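Long-range contacts in NAD-dependent benzaldehyde dehydrogenase (Legionella pneumophila, PDB 3RHE), which is of unconfirmed activity despite its dehydrogenase name, and probably binds a small ligand, as many glyoxalase/bleomycin resistance (vicinal oxygen chelate) proteins do: residues N8-Y13 with T46-G51; G68-F73 with E115-I120. All coordinates share one frame; numbering follows the deposited sequence.

Contact 1: N8-Y13 with T46-G51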
loop_
_atom_site.group_PDB
_atom_site.type_symbol
_atom_site.label_atom_id
_atom_site.label_comp_id
_atom_site.label_asym_id
_atom_site.label_seq_id
_atom_site.Cartn_x
_atom_site.Cartn_y
_atom_site.Cartn_z
ATOM N N ASN A 8 0.067 4.371 8.790
ATOM C CA ASN A 8 -0.509 3.098 8.418
ATOM C C ASN A 8 -1.540 3.240 7.308
ATOM O O ASN A 8 -2.313 4.208 7.249
ATOM C CB ASN A 8 -1.033 2.358 9.648
ATOM C CG ASN A 8 0.092 1.664 10.414
ATOM O OD1 ASN A 8 0.963 1.045 9.812
ATOM N ND2 ASN A 8 0.085 1.785 11.726
ATOM N N LEU A 9 -1.513 2.284 6.396
ATOM C CA LEU A 9 -2.398 2.332 5.255
ATOM C C LEU A 9 -2.767 0.920 4.830
ATOM O O LEU A 9 -1.902 0.097 4.543
ATOM C CB LEU A 9 -1.727 3.096 4.113
ATOM C CG LEU A 9 -2.341 3.061 2.709
ATOM C CD1 LEU A 9 -3.744 3.688 2.677
ATOM C CD2 LEU A 9 -1.396 3.779 1.739
ATOM N N VAL A 10 -4.062 0.645 4.805
ATOM C CA VAL A 10 -4.565 -0.633 4.321
ATOM C C VAL A 10 -4.772 -0.499 2.818
ATOM O O VAL A 10 -5.434 0.422 2.364
ATOM C CB VAL A 10 -5.880 -1.001 5.030
ATOM C CG1 VAL A 10 -6.456 -2.319 4.488
ATOM C CG2 VAL A 10 -5.642 -1.088 6.533
ATOM N N LEU A 11 -4.177 -1.403 2.050
ATOM C CA LEU A 11 -4.242 -1.350 0.601
ATOM C C LEU A 11 -5.056 -2.524 0.077
ATOM O O LEU A 11 -4.699 -3.669 0.289
ATOM C CB LEU A 11 -2.829 -1.406 0.001
ATOM C CG LEU A 11 -2.080 -0.207 -0.582
ATOM C CD1 LEU A 11 -2.716 1.137 -0.291
ATOM C CD2 LEU A 11 -0.592 -0.259 -0.176
ATOM N N PHE A 12 -6.151 -2.228 -0.610
ATOM C CA PHE A 12 -6.950 -3.255 -1.259
ATOM C C PHE A 12 -6.631 -3.269 -2.755
ATOM O O PHE A 12 -6.718 -2.235 -3.425
ATOM C CB PHE A 12 -8.447 -2.962 -1.055
ATOM C CG PHE A 12 -9.003 -3.470 0.258
ATOM C CD1 PHE A 12 -8.170 -4.031 1.220
ATOM C CD2 PHE A 12 -10.351 -3.363 0.536
ATOM C CE1 PHE A 12 -8.688 -4.493 2.442
ATOM C CE2 PHE A 12 -10.875 -3.821 1.746
ATOM C CZ PHE A 12 -10.039 -4.386 2.696
ATOM N N TYR A 13 -6.264 -4.434 -3.277
ATOM C CA TYR A 13 -6.173 -4.607 -4.719
ATOM C C TYR A 13 -7.600 -4.645 -5.281
ATOM O O TYR A 13 -8.423 -5.419 -4.807
ATOM C CB TYR A 13 -5.443 -5.906 -5.070
ATOM C CG TYR A 13 -4.023 -6.018 -4.523
ATOM C CD1 TYR A 13 -3.337 -4.905 -4.045
ATOM C CD2 TYR A 13 -3.357 -7.249 -4.519
ATOM C CE1 TYR A 13 -2.025 -5.017 -3.548
ATOM C CE2 TYR A 13 -2.049 -7.371 -4.032
ATOM C CZ TYR A 13 -1.387 -6.254 -3.558
ATOM O OH TYR A 13 -0.088 -6.383 -3.086
ATOM N N THR A 46 -11.941 8.268 12.252
ATOM C CA THR A 46 -11.198 7.508 13.250
ATOM C C THR A 46 -9.693 7.434 12.984
ATOM O O THR A 46 -8.922 7.063 13.866
ATOM C CB THR A 46 -11.705 6.057 13.333
ATOM O OG1 THR A 46 -13.124 6.043 13.504
ATOM C CG2 THR A 46 -11.046 5.359 14.493
ATOM N N GLY A 47 -9.276 7.751 11.764
ATOM C CA GLY A 47 -7.858 7.783 11.447
ATOM C C GLY A 47 -7.348 6.680 10.530
ATOM O O GLY A 47 -6.285 6.821 9.926
ATOM N N LEU A 48 -8.084 5.576 10.424
ATOM C CA LEU A 48 -7.661 4.506 9.522
ATOM C C LEU A 48 -7.644 4.981 8.067
ATOM O O LEU A 48 -8.557 5.679 7.612
ATOM C CB LEU A 48 -8.534 3.254 9.678
ATOM C CG LEU A 48 -8.060 2.046 8.851
ATOM C CD1 LEU A 48 -8.129 0.744 9.650
ATOM C CD2 LEU A 48 -8.828 1.935 7.523
ATOM N N ARG A 49 -6.595 4.611 7.346
ATOM C CA ARG A 49 -6.467 4.983 5.943
ATOM C C ARG A 49 -6.641 3.761 5.042
ATOM O O ARG A 49 -5.983 2.738 5.236
ATOM C CB ARG A 49 -5.108 5.641 5.683
ATOM C CG ARG A 49 -4.891 6.948 6.434
ATOM C CD ARG A 49 -3.688 7.721 5.867
ATOM N NE ARG A 49 -2.453 6.943 5.932
ATOM C CZ ARG A 49 -1.354 7.212 5.228
ATOM N NH1 ARG A 49 -1.336 8.234 4.387
ATOM N NH2 ARG A 49 -0.273 6.448 5.354
ATOM N N LEU A 50 -7.519 3.880 4.057
ATOM C CA LEU A 50 -7.806 2.782 3.139
ATOM C C LEU A 50 -7.556 3.193 1.691
ATOM O O LEU A 50 -8.176 4.146 1.178
ATOM C CB LEU A 50 -9.252 2.300 3.304
ATOM C CG LEU A 50 -9.755 1.287 2.272
ATOM C CD1 LEU A 50 -9.101 -0.073 2.478
ATOM C CD2 LEU A 50 -11.282 1.162 2.350
ATOM N N GLY A 51 -6.629 2.483 1.048
ATOM C CA GLY A 51 -6.335 2.688 -0.357
ATOM C C GLY A 51 -6.891 1.600 -1.268
ATOM O O GLY A 51 -6.838 0.397 -0.966
#
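Val10 and Leu50 sit side by side in a parallel pair of strands, and the backbone around them is the tight half of this contact. Val10 uses both of its peptide groups: its N donates to Arg49 O, and its O takes the N-H of Gly51 at 2.7 Å. One residue on, Phe12 N closes on Gly51 O, also at 2.7 Å. The absence of a side chain at Gly51 matters here, because Leu11 CD1 comes within 3.9 Å of Gly51 CA, and Leu9 CD1 comes to 3.5 Å from Gly51 N.

On the face that carries Val10 the fit is apolar. The first torsion of Leu50 (chi1 172°) places CG beside the carbonyl carbon, and from there the CD1 branch reaches the neighbouring strand. There CD1 touches Val10 CG1 at 4.0 Å and also rests over the centre of the Phe12 ring, a CH-pi contact 10° off the ring normal. Tyr24 of helix 17-28 packs on both Phe12 and Leu50. Toward Leu48 the contact thins out: Leu48 CD1 comes only to 4.4 Å from Val10 CG2, and both Leu48 and Asn8 are exposed.

At this looser end the side chain of Arg49 takes over from the backbone. Bent at chi3 (-59°), it turns NE onto Asn8 O at 3.0 Å. The oxygen lies at the edge of the guanidinium, while NE stands above the carbonyl plane instead of on a lone pair. Arg49 NH2 also bonds Gln74 OE1. The chemistry thus implies a parallel ladder prolonged beyond its last backbone rung by an arginine, which ties the start of strand 8-14 to both of its neighbours.

Contact 2: G68-F73 with E115-I120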
loop_
_atom_site.group_PDB
_atom_site.type_symbol
_atom_site.label_atom_id
_atom_site.label_comp_id
_atom_site.label_asym_id
_atom_site.label_seq_id
_atom_site.Cartn_x
_atom_site.Cartn_y
_atom_site.Cartn_z
ATOM N N GLY A 68 -4.970 -10.440 -1.770
ATOM C CA GLY A 68 -5.616 -9.361 -2.517
ATOM C C GLY A 68 -5.512 -8.003 -1.832
ATOM O O GLY A 68 -6.307 -7.099 -2.075
HETATM N N MSE A 69 -4.505 -7.857 -0.983
HETATM C CA MSE A 69 -4.367 -6.678 -0.137
HETATM C C MSE A 69 -2.951 -6.597 0.448
HETATM O O MSE A 69 -2.151 -7.526 0.300
HETATM C CB MSE A 69 -5.423 -6.689 0.979
HETATM C CG MSE A 69 -5.331 -7.860 1.952
HETATM SE SE MSE A 69 -3.878 -7.698 3.300
HETATM C CE MSE A 69 -4.511 -6.151 4.287
ATOM N N GLU A 70 -2.639 -5.465 1.067
ATOM C CA GLU A 70 -1.374 -5.284 1.775
ATOM C C GLU A 70 -1.627 -4.439 3.006
ATOM O O GLU A 70 -2.512 -3.583 3.009
ATOM C CB GLU A 70 -0.328 -4.543 0.924
ATOM C CG GLU A 70 -0.114 -5.037 -0.494
ATOM C CD GLU A 70 0.826 -4.113 -1.272
ATOM O OE1 GLU A 70 1.200 -3.069 -0.712
ATOM O OE2 GLU A 70 1.180 -4.411 -2.433
ATOM N N LEU A 71 -0.835 -4.664 4.044
ATOM C CA LEU A 71 -0.777 -3.740 5.155
ATOM C C LEU A 71 0.482 -2.935 4.888
ATOM O O LEU A 71 1.566 -3.509 4.762
ATOM C CB LEU A 71 -0.624 -4.488 6.466
ATOM C CG LEU A 71 -1.161 -3.929 7.799
ATOM C CD1 LEU A 71 -0.102 -4.101 8.879
ATOM C CD2 LEU A 71 -1.657 -2.487 7.765
ATOM N N SER A 72 0.354 -1.621 4.775
ATOM C CA SER A 72 1.509 -0.812 4.387
ATOM C C SER A 72 1.837 0.272 5.413
ATOM O O SER A 72 0.963 0.713 6.173
ATOM C CB SER A 72 1.330 -0.207 2.985
ATOM O OG SER A 72 0.516 0.952 3.012
ATOM N N PHE A 73 3.105 0.684 5.407
ATOM C CA PHE A 73 3.668 1.605 6.380
ATOM C C PHE A 73 4.346 2.728 5.601
ATOM O O PHE A 73 5.350 2.490 4.939
ATOM C CB PHE A 73 4.760 0.922 7.220
ATOM C CG PHE A 73 4.360 -0.407 7.823
ATOM C CD1 PHE A 73 4.158 -0.529 9.193
ATOM C CD2 PHE A 73 4.219 -1.539 7.031
ATOM C CE1 PHE A 73 3.801 -1.747 9.756
ATOM C CE2 PHE A 73 3.866 -2.754 7.584
ATOM C CZ PHE A 73 3.657 -2.861 8.951
ATOM N N GLU A 115 1.605 -15.361 4.291
ATOM C CA GLU A 115 1.631 -14.730 2.975
ATOM C C GLU A 115 0.876 -13.414 2.862
ATOM O O GLU A 115 0.546 -12.981 1.758
ATOM C CB GLU A 115 1.168 -15.706 1.888
ATOM C CG GLU A 115 2.119 -16.876 1.733
ATOM C CD GLU A 115 3.576 -16.424 1.713
ATOM O OE1 GLU A 115 4.005 -15.855 0.694
ATOM O OE2 GLU A 115 4.295 -16.638 2.717
ATOM N N HIS A 116 0.606 -12.777 3.993
ATOM C CA HIS A 116 0.071 -11.419 3.963
ATOM C C HIS A 116 1.208 -10.462 3.606
ATOM O O HIS A 116 2.275 -10.498 4.230
ATOM C CB HIS A 116 -0.554 -11.044 5.308
ATOM C CG HIS A 116 -1.640 -11.983 5.750
ATOM N ND1 HIS A 116 -2.836 -12.109 5.074
ATOM C CD2 HIS A 116 -1.707 -12.841 6.797
ATOM C CE1 HIS A 116 -3.594 -13.007 5.682
ATOM N NE2 HIS A 116 -2.931 -13.467 6.732
ATOM N N ARG A 117 0.987 -9.629 2.592
ATOM C CA ARG A 117 2.004 -8.664 2.166
ATOM C C ARG A 117 2.087 -7.438 3.079
ATOM O O ARG A 117 1.072 -6.879 3.523
ATOM C CB ARG A 117 1.780 -8.228 0.716
ATOM C CG ARG A 117 1.995 -9.326 -0.318
ATOM C CD ARG A 117 1.581 -8.850 -1.705
ATOM N NE ARG A 117 1.943 -9.799 -2.753
ATOM C CZ ARG A 117 1.965 -9.507 -4.051
ATOM N NH1 ARG A 117 1.636 -8.285 -4.473
ATOM N NH2 ARG A 117 2.314 -10.440 -4.929
ATOM N N LEU A 118 3.317 -7.029 3.336
ATOM C CA LEU A 118 3.624 -5.931 4.233
ATOM C C LEU A 118 4.531 -4.984 3.456
ATOM O O LEU A 118 5.643 -5.349 3.097
ATOM C CB LEU A 118 4.375 -6.470 5.454
ATOM C CG LEU A 118 3.679 -7.578 6.263
ATOM C CD1 LEU A 118 4.582 -8.058 7.383
ATOM C CD2 LEU A 118 2.386 -7.068 6.847
ATOM N N ARG A 119 4.065 -3.770 3.197
ATOM C CA ARG A 119 4.817 -2.867 2.345
ATOM C C ARG A 119 5.325 -1.646 3.091
ATOM O O ARG A 119 4.589 -1.021 3.856
ATOM C CB ARG A 119 3.984 -2.424 1.134
ATOM C CG ARG A 119 4.669 -1.341 0.274
ATOM C CD ARG A 119 3.752 -0.814 -0.844
ATOM N NE ARG A 119 3.310 -1.872 -1.753
ATOM C CZ ARG A 119 4.009 -2.323 -2.785
ATOM N NH1 ARG A 119 5.207 -1.820 -3.054
ATOM N NH2 ARG A 119 3.509 -3.284 -3.550
ATOM N N ILE A 120 6.589 -1.311 2.856
ATOM C CA ILE A 120 7.169 -0.063 3.336
ATOM C C ILE A 120 7.296 0.855 2.113
ATOM O O ILE A 120 7.757 0.421 1.058
ATOM C CB ILE A 120 8.603 -0.278 3.922
ATOM C CG1 ILE A 120 8.625 -1.316 5.060
ATOM C CG2 ILE A 120 9.210 1.047 4.382
ATOM C CD1 ILE A 120 7.836 -0.938 6.272
HETATM O O HOH W 1 -1.372 -9.895 1.164
#
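Glu70 and Arg119 reach diagonally toward each other on one face of two parallel strands and join side-on through a two-pronged salt bridge. Arg119 NE meets Glu70 OE1 at 2.6 Å and Arg119 NH2 meets Glu70 OE2 at 2.8 Å, both on the syn side of the carboxylate. The two flat groups are nearly coplanar, 27° apart, so each nitrogen points at its own oxygen. Arg119 leaves the strand extended and then bends at chi3 (-59°), bringing the NE/NH2 edge of the guanidinium against the carboxylate. The pairing fixes the rotation of the carboxylate, whose OE2 also bonds Tyr13 OH.

Arg117 stands on the same face but is turned differently. Its CB packs on Glu70 CG at 3.9 Å, and its extended chain carries the guanidinium past the carboxylate, the planes 50° apart. Arg117 NH1 stays 4.4 Å from Glu70 OE2, too far for a salt bridge, and bonds Pro60 O and Tyr13 OH.

The other face is apolar. Ile120 CD1 reaches Phe73 CB at 3.7 Å, the two side chains crossing at a slant, while Arg119 O lies at the edge of the Phe73 ring. Leu118 CD2 meets Leu71 CB, and Trp88 of helix 78-90 packs on Leu118 and Ile120.

Three backbone bonds join the strands, from Leu71 N, Arg119 N and Phe73 N; beyond them a water spans Met69 O and Arg117 N. A curved sheet with a helix against its apolar face and polar side chains clustered on the other is consistent with the vicinal oxygen chelate fold, whose members commonly place their binding site within the curl of the sheet.

In the fold
The two contacts come in series along the chain, contact 1 closing before contact 2 opens, and strand 49-54 of contact 1 is followed directly in the strand order by strand 69-74 of contact 2. Their centres lie about 11 Å apart in one curved mixed sheet. Each is a parallel pair, and the antiparallel pairing of strands 8-14 and 69-74 joins them, with Leu11 O bonded to Glu70 N. Leu11 also packs on Ser72, so side chains of the two contacts meet on one face. Helices 17-28 and 78-90 each cover one of the pairs. This is consistent with the paired βαβββ modules of the glyoxalase superfamily, assembled here within a single chain.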